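PDB 6YUB: adenylyltransferase and sulfurtransferase uba4 from Chaetomium thermophilum, which probably activates sulfur-carrier proteins such as Urm1 by adenylylation and transfers sulfur to them, serving tRNA wobble-uridine thiolation and molybdenum cofactor synthesis. Local coordinates for residues 1-7 / 29-34; 52-56 / 219-223; 143-148 / 288-293; 149-154 / 165-171. One frame throughout, in Å; residues are numbered along the deposited sequence.

Contact 1. Residues 1-7 / 29-34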
loop_
_atom_site.group_PDB
_atom_site.type_symbol
_atom_site.label_atom_id
_atom_site.label_comp_id
_atom_site.label_asym_id
_atom_site.label_seq_id
_atom_site.Cartn_x
_atom_site.Cartn_y
_atom_site.Cartn_z
ATOM N N GLY B 1 11.382 33.120 -2.342
ATOM C CA GLY B 1 11.164 31.720 -2.024
ATOM C C GLY B 1 10.689 30.920 -3.219
ATOM O O GLY B 1 11.047 29.755 -3.381
ATOM N N SER B 2 9.871 31.555 -4.059
ATOM C CA SER B 2 9.365 30.944 -5.279
ATOM C C SER B 2 10.044 31.507 -6.522
ATOM O O SER B 2 9.538 31.334 -7.636
ATOM C CB SER B 2 7.850 31.134 -5.374
ATOM O OG SER B 2 7.509 32.509 -5.355
ATOM N N THR B 3 11.186 32.172 -6.352
ATOM C CA THR B 3 11.865 32.858 -7.442
ATOM C C THR B 3 13.197 32.215 -7.809
ATOM O O THR B 3 13.979 32.819 -8.549
ATOM C CB THR B 3 12.083 34.330 -7.076
ATOM O OG1 THR B 3 12.808 34.414 -5.840
ATOM C CG2 THR B 3 10.751 35.050 -6.929
ATOM N N GLN B 4 13.474 31.012 -7.315
ATOM C CA GLN B 4 14.738 30.356 -7.620
ATOM C C GLN B 4 14.808 29.992 -9.098
ATOM O O GLN B 4 13.874 29.403 -9.652
ATOM C CB GLN B 4 14.907 29.104 -6.763
ATOM C CG GLN B 4 15.606 29.346 -5.438
ATOM C CD GLN B 4 15.307 28.265 -4.420
ATOM O OE1 GLN B 4 14.155 27.872 -4.237
ATOM N NE2 GLN B 4 16.344 27.775 -3.752
ATOM N N LYS B 5 15.920 30.350 -9.734
ATOM C CA LYS B 5 16.190 29.986 -11.116
ATOM C C LYS B 5 17.467 29.169 -11.254
ATOM O O LYS B 5 17.830 28.797 -12.377
ATOM C CB LYS B 5 16.287 31.244 -11.991
ATOM C CG LYS B 5 15.117 32.211 -11.841
ATOM C CD LYS B 5 14.101 32.061 -12.966
ATOM C CE LYS B 5 12.933 33.027 -12.795
ATOM N NZ LYS B 5 11.733 32.373 -12.199
ATOM N N SER B 6 18.157 28.885 -10.150
ATOM C CA SER B 6 19.418 28.161 -10.176
ATOM C C SER B 6 19.473 27.193 -9.004
ATOM O O SER B 6 18.772 27.356 -8.003
ATOM C CB SER B 6 20.624 29.109 -10.108
ATOM O OG SER B 6 20.809 29.794 -11.332
ATOM N N LEU B 7 20.324 26.181 -9.142
ATOM C CA LEU B 7 20.597 25.231 -8.073
ATOM C C LEU B 7 22.007 25.470 -7.547
ATOM O O LEU B 7 22.951 25.605 -8.333
ATOM C CB LEU B 7 20.462 23.788 -8.559
ATOM C CG LEU B 7 19.089 23.295 -9.017
ATOM C CD1 LEU B 7 19.084 21.769 -9.057
ATOM C CD2 LEU B 7 17.986 23.811 -8.122
ATOM N N GLN B 29 13.040 19.994 -10.469
ATOM C CA GLN B 29 13.566 20.247 -9.135
ATOM C C GLN B 29 13.285 21.675 -8.689
ATOM O O GLN B 29 12.908 21.908 -7.535
ATOM C CB GLN B 29 15.069 19.965 -9.105
ATOM C CG GLN B 29 15.654 19.988 -7.709
ATOM C CD GLN B 29 15.039 18.932 -6.814
ATOM O OE1 GLN B 29 14.941 17.767 -7.191
ATOM N NE2 GLN B 29 14.605 19.340 -5.626
ATOM N N LEU B 30 13.479 22.652 -9.580
ATOM C CA LEU B 30 13.180 24.034 -9.229
ATOM C C LEU B 30 11.709 24.219 -8.885
ATOM O O LEU B 30 11.373 25.044 -8.028
ATOM C CB LEU B 30 13.570 24.968 -10.373
ATOM C CG LEU B 30 15.067 25.167 -10.605
ATOM C CD1 LEU B 30 15.309 25.920 -11.905
ATOM C CD2 LEU B 30 15.703 25.902 -9.431
ATOM N N ARG B 31 10.822 23.464 -9.538
ATOM C CA ARG B 31 9.398 23.567 -9.240
ATOM C C ARG B 31 9.095 23.074 -7.831
ATOM O O ARG B 31 8.213 23.616 -7.150
ATOM C CB ARG B 31 8.584 22.790 -10.269
ATOM C CG ARG B 31 8.404 23.543 -11.572
ATOM C CD ARG B 31 7.830 22.661 -12.666
ATOM N NE ARG B 31 7.812 23.355 -13.951
ATOM C CZ ARG B 31 7.367 22.828 -15.088
ATOM N NH1 ARG B 31 6.898 21.588 -15.109
ATOM N NH2 ARG B 31 7.394 23.543 -16.203
ATOM N N LEU B 32 9.800 22.035 -7.375
ATOM C CA LEU B 32 9.661 21.622 -5.982
ATOM C C LEU B 32 10.197 22.701 -5.042
ATOM O O LEU B 32 9.538 23.076 -4.064
ATOM C CB LEU B 32 10.390 20.300 -5.749
ATOM C CG LEU B 32 9.861 19.086 -6.500
ATOM C CD1 LEU B 32 10.778 17.887 -6.272
ATOM C CD2 LEU B 32 8.426 18.768 -6.087
ATOM N N MET B 33 11.382 23.229 -5.341
ATOM C CA MET B 33 12.035 24.182 -4.448
ATOM C C MET B 33 11.320 25.526 -4.405
ATOM O O MET B 33 11.458 26.252 -3.420
ATOM C CB MET B 33 13.487 24.383 -4.880
ATOM C CG MET B 33 14.325 23.121 -4.804
ATOM S SD MET B 33 15.898 23.270 -5.679
ATOM C CE MET B 33 16.589 24.728 -4.905
ATOM N N ASN B 34 10.571 25.875 -5.446
ATOM C CA ASN B 34 9.778 27.099 -5.452
ATOM C C ASN B 34 8.355 26.877 -4.964
ATOM O O ASN B 34 7.561 27.821 -4.978
ATOM C CB ASN B 34 9.755 27.695 -6.865
ATOM C CG ASN B 34 11.093 28.293 -7.263
ATOM O OD1 ASN B 34 11.761 28.936 -6.452
ATOM N ND2 ASN B 34 11.494 28.075 -8.512
#

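Contact 2. Residues 52-56 / 219-223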
loop_
_atom_site.group_PDB
_atom_site.type_symbol
_atom_site.label_atom_id
_atom_site.label_comp_id
_atom_site.label_asym_id
_atom_site.label_seq_id
_atom_site.Cartn_x
_atom_site.Cartn_y
_atom_site.Cartn_z
ATOM N N TYR B 52 8.924 12.563 3.080
ATOM C CA TYR B 52 9.311 12.395 1.683
ATOM C C TYR B 52 9.240 13.695 0.898
ATOM O O TYR B 52 9.972 13.854 -0.087
ATOM C CB TYR B 52 8.444 11.310 1.045
ATOM C CG TYR B 52 8.846 9.926 1.501
ATOM C CD1 TYR B 52 9.869 9.232 0.856
ATOM C CD2 TYR B 52 8.237 9.328 2.592
ATOM C CE1 TYR B 52 10.252 7.974 1.275
ATOM C CE2 TYR B 52 8.614 8.072 3.020
ATOM C CZ TYR B 52 9.624 7.400 2.360
ATOM O OH TYR B 52 9.996 6.149 2.789
ATOM N N LEU B 53 8.388 14.638 1.310
ATOM C CA LEU B 53 8.447 15.977 0.728
ATOM C C LEU B 53 9.692 16.729 1.202
ATOM O O LEU B 53 10.277 17.512 0.443
ATOM C CB LEU B 53 7.182 16.760 1.079
ATOM C CG LEU B 53 5.874 16.231 0.481
ATOM C CD1 LEU B 53 4.672 16.980 1.043
ATOM C CD2 LEU B 53 5.894 16.333 -1.037
ATOM N N ALA B 54 10.116 16.505 2.445
ATOM C CA ALA B 54 11.349 17.125 2.927
ATOM C C ALA B 54 12.559 16.592 2.169
ATOM O O ALA B 54 13.359 17.365 1.627
ATOM C CB ALA B 54 11.506 16.886 4.429
ATOM N N GLY B 55 12.704 15.267 2.108
ATOM C CA GLY B 55 13.826 14.688 1.384
ATOM C C GLY B 55 13.888 15.128 -0.064
ATOM O O GLY B 55 14.973 15.343 -0.606
ATOM N N ALA B 56 12.720 15.287 -0.705
ATOM C CA ALA B 56 12.659 15.640 -2.120
ATOM C C ALA B 56 12.992 17.103 -2.381
ATOM O O ALA B 56 13.272 17.470 -3.528
ATOM C CB ALA B 56 11.260 15.333 -2.678
ATOM N N ALA B 219 2.431 12.204 -0.505
ATOM C CA ALA B 219 3.616 12.929 -0.946
ATOM C C ALA B 219 3.873 12.695 -2.427
ATOM O O ALA B 219 4.174 13.637 -3.170
ATOM C CB ALA B 219 4.829 12.513 -0.110
ATOM N N GLY B 220 3.744 11.449 -2.879
ATOM C CA GLY B 220 3.940 11.165 -4.291
ATOM C C GLY B 220 3.024 11.978 -5.186
ATOM O O GLY B 220 3.412 12.384 -6.286
ATOM N N GLU B 221 1.794 12.236 -4.722
ATOM C CA GLU B 221 0.856 13.007 -5.528
ATOM C C GLU B 221 1.216 14.485 -5.526
ATOM O O GLU B 221 1.198 15.133 -6.582
ATOM C CB GLU B 221 -0.569 12.796 -5.024
ATOM C CG GLU B 221 -1.093 11.397 -5.269
ATOM C CD GLU B 221 -0.947 10.978 -6.723
ATOM O OE1 GLU B 221 -1.559 11.622 -7.601
ATOM O OE2 GLU B 221 -0.202 10.004 -6.984
ATOM N N ALA B 222 1.546 15.037 -4.352
ATOM C CA ALA B 222 1.952 16.435 -4.281
ATOM C C ALA B 222 3.150 16.702 -5.181
ATOM O O ALA B 222 3.216 17.740 -5.850
ATOM C CB ALA B 222 2.274 16.818 -2.837
ATOM N N ILE B 223 4.111 15.775 -5.205
ATOM C CA ILE B 223 5.274 15.923 -6.073
ATOM C C ILE B 223 4.853 15.886 -7.536
ATOM O O ILE B 223 5.322 16.691 -8.349
ATOM C CB ILE B 223 6.321 14.839 -5.746
ATOM C CG1 ILE B 223 6.936 15.112 -4.368
ATOM C CG2 ILE B 223 7.398 14.788 -6.816
ATOM C CD1 ILE B 223 7.814 13.991 -3.834
#

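Contact 3. Residues 143-148 / 288-293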
loop_
_atom_site.group_PDB
_atom_site.type_symbol
_atom_site.label_atom_id
_atom_site.label_comp_id
_atom_site.label_asym_id
_atom_site.label_seq_id
_atom_site.Cartn_x
_atom_site.Cartn_y
_atom_site.Cartn_z
ATOM N N ASP B 143 -14.143 22.472 1.553
ATOM C CA ASP B 143 -14.869 23.717 1.322
ATOM C C ASP B 143 -13.914 24.886 1.115
ATOM O O ASP B 143 -14.016 25.620 0.124
ATOM C CB ASP B 143 -15.818 23.982 2.491
ATOM C CG ASP B 143 -16.974 22.996 2.536
ATOM O OD1 ASP B 143 -17.127 22.214 1.568
ATOM O OD2 ASP B 143 -17.726 22.997 3.533
ATOM N N VAL B 144 -12.955 25.058 2.032
ATOM C CA VAL B 144 -12.044 26.195 1.952
ATOM C C VAL B 144 -11.180 26.108 0.700
ATOM O O VAL B 144 -10.918 27.120 0.037
ATOM C CB VAL B 144 -11.187 26.269 3.232
ATOM C CG1 VAL B 144 -10.087 27.307 3.085
ATOM C CG2 VAL B 144 -12.065 26.577 4.435
ATOM N N CYS B 145 -10.719 24.905 0.353
ATOM C CA CYS B 145 -9.940 24.742 -0.869
ATOM C C CYS B 145 -10.746 25.151 -2.096
ATOM O O CYS B 145 -10.217 25.791 -3.013
ATOM C CB CYS B 145 -9.464 23.296 -0.993
ATOM S SG CYS B 145 -8.101 22.910 0.126
ATOM N N VAL B 146 -12.030 24.785 -2.134
ATOM C CA VAL B 146 -12.878 25.205 -3.242
ATOM C C VAL B 146 -12.974 26.721 -3.295
ATOM O O VAL B 146 -12.856 27.327 -4.370
ATOM C CB VAL B 146 -14.268 24.549 -3.119
ATOM C CG1 VAL B 146 -15.284 25.298 -3.966
ATOM C CG2 VAL B 146 -14.191 23.084 -3.522
ATOM N N LEU B 147 -13.177 27.362 -2.142
ATOM C CA LEU B 147 -13.397 28.800 -2.136
ATOM C C LEU B 147 -12.121 29.574 -2.442
ATOM O O LEU B 147 -12.183 30.640 -3.066
ATOM C CB LEU B 147 -13.970 29.238 -0.789
ATOM C CG LEU B 147 -15.371 28.737 -0.443
ATOM C CD1 LEU B 147 -15.772 29.202 0.949
ATOM C CD2 LEU B 147 -16.389 29.199 -1.475
ATOM N N LEU B 148 -10.962 29.062 -2.020
ATOM C CA LEU B 148 -9.696 29.737 -2.251
ATOM C C LEU B 148 -8.944 29.189 -3.458
ATOM O O LEU B 148 -7.798 29.588 -3.695
ATOM C CB LEU B 148 -8.814 29.650 -0.998
ATOM C CG LEU B 148 -9.341 30.380 0.242
ATOM C CD1 LEU B 148 -8.408 30.170 1.424
ATOM C CD2 LEU B 148 -9.529 31.869 -0.038
ATOM N N LEU B 288 -22.394 28.695 -0.130
ATOM C CA LEU B 288 -21.256 28.593 0.770
ATOM C C LEU B 288 -20.318 29.771 0.543
ATOM O O LEU B 288 -20.001 30.117 -0.600
ATOM C CB LEU B 288 -20.525 27.273 0.540
ATOM C CG LEU B 288 -19.128 27.105 1.138
ATOM C CD1 LEU B 288 -19.185 27.005 2.651
ATOM C CD2 LEU B 288 -18.441 25.881 0.537
ATOM N N THR B 289 -19.874 30.390 1.636
ATOM C CA THR B 289 -18.996 31.545 1.559
ATOM C C THR B 289 -17.960 31.469 2.671
ATOM O O THR B 289 -18.133 30.756 3.661
ATOM C CB THR B 289 -19.775 32.868 1.670
ATOM O OG1 THR B 289 -20.321 32.995 2.990
ATOM C CG2 THR B 289 -20.908 32.918 0.651
ATOM N N LEU B 290 -16.874 32.226 2.496
ATOM C CA LEU B 290 -15.845 32.301 3.531
ATOM C C LEU B 290 -16.384 32.957 4.797
ATOM O O LEU B 290 -16.058 32.529 5.910
ATOM C CB LEU B 290 -14.632 33.064 3.004
ATOM C CG LEU B 290 -13.865 32.364 1.877
ATOM C CD1 LEU B 290 -12.933 33.331 1.168
ATOM C CD2 LEU B 290 -13.092 31.175 2.421
ATOM N N ASP B 291 -17.222 33.992 4.645
ATOM C CA ASP B 291 -17.850 34.613 5.806
ATOM C C ASP B 291 -18.722 33.615 6.556
ATOM O O ASP B 291 -18.704 33.566 7.792
ATOM C CB ASP B 291 -18.687 35.819 5.376
ATOM C CG ASP B 291 -17.839 36.971 4.880
ATOM O OD1 ASP B 291 -16.657 37.066 5.287
ATOM O OD2 ASP B 291 -18.356 37.786 4.087
ATOM N N GLY B 292 -19.501 32.812 5.827
ATOM C CA GLY B 292 -20.352 31.837 6.484
ATOM C C GLY B 292 -19.557 30.836 7.297
ATOM O O GLY B 292 -19.885 30.552 8.454
ATOM N N ILE B 293 -18.500 30.283 6.703
ATOM C CA ILE B 293 -17.688 29.292 7.402
ATOM C C ILE B 293 -17.150 29.867 8.704
ATOM O O ILE B 293 -17.180 29.207 9.751
ATOM C CB ILE B 293 -16.550 28.791 6.490
ATOM C CG1 ILE B 293 -17.121 27.867 5.408
ATOM C CG2 ILE B 293 -15.481 28.084 7.312
ATOM C CD1 ILE B 293 -16.136 27.514 4.308
#

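Contact 4. Residues 149-154 / 165-171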
loop_
_atom_site.group_PDB
_atom_site.type_symbol
_atom_site.label_atom_id
_atom_site.label_comp_id
_atom_site.label_asym_id
_atom_site.label_seq_id
_atom_site.Cartn_x
_atom_site.Cartn_y
_atom_site.Cartn_z
ATOM N N GLY B 149 -9.553 28.287 -4.219
ATOM C CA GLY B 149 -8.933 27.777 -5.428
ATOM C C GLY B 149 -7.636 27.029 -5.198
ATOM O O GLY B 149 -6.598 27.402 -5.749
ATOM N N LYS B 150 -7.684 25.963 -4.399
ATOM C CA LYS B 150 -6.503 25.188 -4.073
ATOM C C LYS B 150 -6.700 23.726 -4.452
ATOM O O LYS B 150 -7.799 23.190 -4.278
ATOM C CB LYS B 150 -6.181 25.272 -2.566
ATOM C CG LYS B 150 -6.079 26.682 -2.024
ATOM C CD LYS B 150 -4.723 27.298 -2.324
ATOM C CE LYS B 150 -4.765 28.811 -2.163
ATOM N NZ LYS B 150 -3.434 29.389 -1.844
ATOM N N PRO B 151 -5.669 23.061 -4.973
ATOM C CA PRO B 151 -5.741 21.603 -5.131
ATOM C C PRO B 151 -5.538 20.910 -3.793
ATOM O O PRO B 151 -4.690 21.309 -2.985
ATOM C CB PRO B 151 -4.596 21.294 -6.106
ATOM C CG PRO B 151 -3.584 22.357 -5.822
ATOM C CD PRO B 151 -4.373 23.604 -5.435
ATOM N N LEU B 152 -6.318 19.859 -3.568
ATOM C CA LEU B 152 -6.352 19.169 -2.287
ATOM C C LEU B 152 -6.011 17.699 -2.468
ATOM O O LEU B 152 -6.618 17.009 -3.296
ATOM C CB LEU B 152 -7.734 19.311 -1.635
ATOM C CG LEU B 152 -8.026 18.454 -0.405
ATOM C CD1 LEU B 152 -7.071 18.792 0.732
ATOM C CD2 LEU B 152 -9.473 18.642 0.036
ATOM N N VAL B 153 -5.038 17.224 -1.697
ATOM C CA VAL B 153 -4.725 15.800 -1.609
ATOM C C VAL B 153 -5.179 15.337 -0.230
ATOM O O VAL B 153 -4.580 15.704 0.788
ATOM C CB VAL B 153 -3.234 15.525 -1.833
ATOM C CG1 VAL B 153 -2.967 14.027 -1.883
ATOM C CG2 VAL B 153 -2.754 16.204 -3.115
ATOM N N SER B 154 -6.241 14.542 -0.187
ATOM C CA SER B 154 -6.860 14.126 1.063
ATOM C C SER B 154 -6.765 12.615 1.231
ATOM O O SER B 154 -7.007 11.857 0.285
ATOM C CB SER B 154 -8.332 14.572 1.110
ATOM O OG SER B 154 -9.041 13.884 2.126
ATOM N N ILE B 165 -7.403 10.563 -2.389
ATOM C CA ILE B 165 -8.025 11.149 -3.569
ATOM C C ILE B 165 -7.493 12.563 -3.751
ATOM O O ILE B 165 -7.271 13.288 -2.779
ATOM C CB ILE B 165 -9.568 11.132 -3.457
ATOM C CG1 ILE B 165 -10.196 11.591 -4.774
ATOM C CG2 ILE B 165 -10.032 12.020 -2.307
ATOM C CD1 ILE B 165 -11.628 11.142 -4.948
ATOM N N VAL B 166 -7.299 12.947 -5.009
ATOM C CA VAL B 166 -6.907 14.301 -5.385
ATOM C C VAL B 166 -8.158 15.046 -5.829
ATOM O O VAL B 166 -8.918 14.559 -6.686
ATOM C CB VAL B 166 -5.847 14.286 -6.498
ATOM C CG1 VAL B 166 -5.416 15.703 -6.857
ATOM C CG2 VAL B 166 -4.650 13.453 -6.073
ATOM N N LEU B 167 -8.379 16.224 -5.246
ATOM C CA LEU B 167 -9.611 16.973 -5.448
ATOM C C LEU B 167 -9.298 18.378 -5.939
ATOM O O LEU B 167 -8.243 18.946 -5.633
ATOM C CB LEU B 167 -10.431 17.047 -4.148
ATOM C CG LEU B 167 -10.830 15.709 -3.528
ATOM C CD1 LEU B 167 -11.213 15.881 -2.062
ATOM C CD2 LEU B 167 -11.975 15.082 -4.312
ATOM N N ASN B 168 -10.235 18.933 -6.701
ATOM C CA ASN B 168 -10.169 20.319 -7.164
ATOM C C ASN B 168 -8.821 20.621 -7.808
ATOM O O ASN B 168 -8.221 21.675 -7.585
ATOM C CB ASN B 168 -10.455 21.285 -6.015
ATOM C CG ASN B 168 -10.722 22.698 -6.494
ATOM O OD1 ASN B 168 -11.312 22.906 -7.552
ATOM N ND2 ASN B 168 -10.282 23.683 -5.711
ATOM N N CYS B 169 -8.340 19.685 -8.622
ATOM C CA CYS B 169 -7.057 19.833 -9.304
ATOM C C CYS B 169 -7.250 19.494 -10.772
ATOM O O CYS B 169 -7.654 18.359 -11.091
ATOM C CB CYS B 169 -5.999 18.925 -8.669
ATOM S SG CYS B 169 -4.323 19.208 -9.282
ATOM N N PRO B 170 -7.007 20.438 -11.704
ATOM C CA PRO B 170 -6.673 21.847 -11.419
ATOM C C PRO B 170 -7.881 22.591 -10.854
ATOM O O PRO B 170 -9.003 22.309 -11.268
ATOM C CB PRO B 170 -6.252 22.396 -12.782
ATOM C CG PRO B 170 -6.964 21.534 -13.779
ATOM C CD PRO B 170 -7.035 20.159 -13.154
ATOM N N PRO B 171 -7.655 23.521 -9.924
ATOM C CA PRO B 171 -8.791 24.193 -9.274
ATOM C C PRO B 171 -9.664 24.948 -10.262
ATOM O O PRO B 171 -9.176 25.524 -11.237
ATOM C CB PRO B 171 -8.116 25.141 -8.271
ATOM C CG PRO B 171 -6.729 25.331 -8.796
ATOM C CD PRO B 171 -6.356 24.026 -9.435
#

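Contact 1. Residues 1-7 / 29-34
Asn34 and Leu7 each turn CG away from their own carbonyl carbon and in beside the backbone N. For Asn34 (chi1 -72°) this swings the amide out to the backbone of Gln4, and for Leu7 it carries the CD2 methyl over to Leu30 and Met33. The contact lays the N-terminal arm along the C-terminal end of helix 25-33 of the ThiF-type Rossmann fold. The Asn34 amide copies a peptide group and pairs with both backbone polar atoms of one residue. Its OD1 accepts from Gln4 N at 2.8 Å, a bent bond, while ND2 gives a nearly straight bond (169°) to Gln4 O at 3.0 Å, lying in the carbonyl plane on a lone pair. Two bonds to one amide fix its rotation. Further along the arm the contact turns apolar. Leu7 CD2 presses on Leu30 CD2 at 3.4 Å, tighter than usual for two methyl groups, and meets Met33 SD at 3.3 Å. The Met33 chain bends at its last torsion, which brings CE to 3.6 Å from the same Leu7 CD2. Helix 9-19 closes this patch, with Met19 against Leu7 and Glu11 against Met33. At the start of the arm, Asn34 CA points its hydrogen at Gly1 O, a CH...O contact of 3.6 Å with 168° at the hydrogen.

Contact 2. Residues 52-56 / 219-223
Leu53 reaches from helix 46-56 to helix 208-228, two helices packed on the same face of the Rossmann-type sheet of the ThiF domain. This chain is the N-terminal, ThiF-family part of a longer protein whose rhodanese part is absent. The first of the two helices follows strand 36-40 through the glycine-rich turn. The short segments run at 42° to each other, their axes 10.0 Å apart at closest, a separation spanned by small and branched apolar side chains. Starting at Leu53 CB, the carbon still stands off, 5.0 Å from Ala219 CB. One bond on, CG is beside the backbone N (chi1 -66°) and has come within 3.9 Å of that same Ala219 CB. From there CD2 does most of the touching: it lies 3.7 Å from Ile223 CG1, 3.8 Å from Ala219 O and 4.1 Å from Ala222 CB. This single methyl settles among Ala219 and, one turn on, the neighbours Ala222 and Ile223. The Leu53 and Ile223 side chains overlap alongside, each reaching back toward the other's helix. Beneath them lies the sheet: Leu53 also packs on Val37, Ile39 and Leu129, and Ala222 shares Leu129. The other protein chain of the assembly reaches this region as well: an aromatic side chain of it hydrogen-bonds Gly220 O, and an aromatic side chain packs on Ile223. Tyr52 contributes its CB, 4.0 Å from Ala219 CB, before its ring leads away. At the last turn of helix 46-56, Ile223 CD1 rests against Ala56 CB at 3.9 Å.

Contact 3. Residues 143-148 / 288-293
Leu147 and Leu290 form the middle of an apolar cluster between helix 135-148 and helix 290-294, the last in this chain. Leu147 CD1 is its hub: it lies 3.6 Å from Leu290 CD2, 3.8 Å from Ile293 CD1 and 4.0 Å from Leu288 CG. The same methyl also rests on the backbone where the second helix starts, 3.6 Å from Leu290 N. Next along the chain, Leu148 CD2 meets Leu290 CD1 at 3.9 Å and extends the cluster by one residue.

Contacts of mixed character gather round Asp143. Its CB is 3.8 Å from Leu288 CD2, and Leu288 comes in crosswise, nearly perpendicular to the Asp143 side chain; Leu288 puts CG opposite its backbone N (chi1 166°), reaching toward the helix. The carboxylate itself is engaged beyond the cluster, with OD2 taking a hydrogen bond from Tyr300 OH and a salt bridge from Arg186. Arg186 lies in sequence between the zinc ligands Cys184 and Cys187, so Asp143 ties the cluster to the zinc-binding region; its side chain lies near the zinc ion without binding it.

Within 288-293 a capping bond shapes the helix start. Thr289 is the N-cap of helix 290-294, its OG1 accepting from Gly292 N at 3.0 Å (156° at the hydrogen).

Helix 135-148 meets helix 118-122 through Val144 and helix 290-294 through Leu147, with Ile141 and Cys145 on Leu152 of the sheet; it leads on to strand 152-158.

Contact 4. Residues 149-154 / 165-171
The beta hairpin of strands 152-158 and 161-167 is where the central sheet changes from parallel to antiparallel order, and this contact is its open end. Leu152 faces Leu167 in a hydrogen-bonded pair, with Leu167 N to Leu152 O at 2.7 Å and Leu152 N to Leu167 O at 3.0 Å. Ser154 and Ile165 form the next such pair, Ser154 N to Ile165 O being 3.1 Å, and Val153 and Val166 make the non-hydrogen-bonded pair between them. The Leu152 and Leu167 side chains run alongside each other with their tips on the same face of the sheet, CD2 to CD1 3.9 Å. Past the strands Asn168 prolongs the ladder with its side chain: CG opposite its backbone N (chi1 -166°) brings ND2 to Lys150 O at 2.9 Å, from above the carbonyl plane. Pro151 CB packs on Cys169 CB at 3.8 Å, and Pro171 CB on Gly149 C at 3.6 Å, where Gly149 closes helix 135-148 in a Schellman motif. Leu152 and Ser154 turn toward helix 135-148, Val153 and Val166 toward helix 208-228 on the other face, and strand 127-130 runs parallel alongside strand 152-158.

How the contacts relate
Contacts 1 and 2 are joined by helix 25-33: Gln29 NE2 lies 3.1 Å from Ala56 O, a probable hydrogen bond, and Leu32 packs on Ile223. Contact 2 meets contact 4 through Glu221, whose CB is 4.1 Å from Val153 CG1. Contacts 3 and 4 are continuous in the chain, with Cys145 O and Lys150 N 2.9 Å apart, probably hydrogen-bonded. Both lie near the zinc site of Cys184, Cys187, Cys279 and Cys282: the side chains of Asp143 and Leu167 are about 7 and 8 Å from the zinc ion. In contact 2 the side chain of Tyr52 is about 12 Å from Gly44 of the predicted ATP site, whereas contact 1 sits away from both sites.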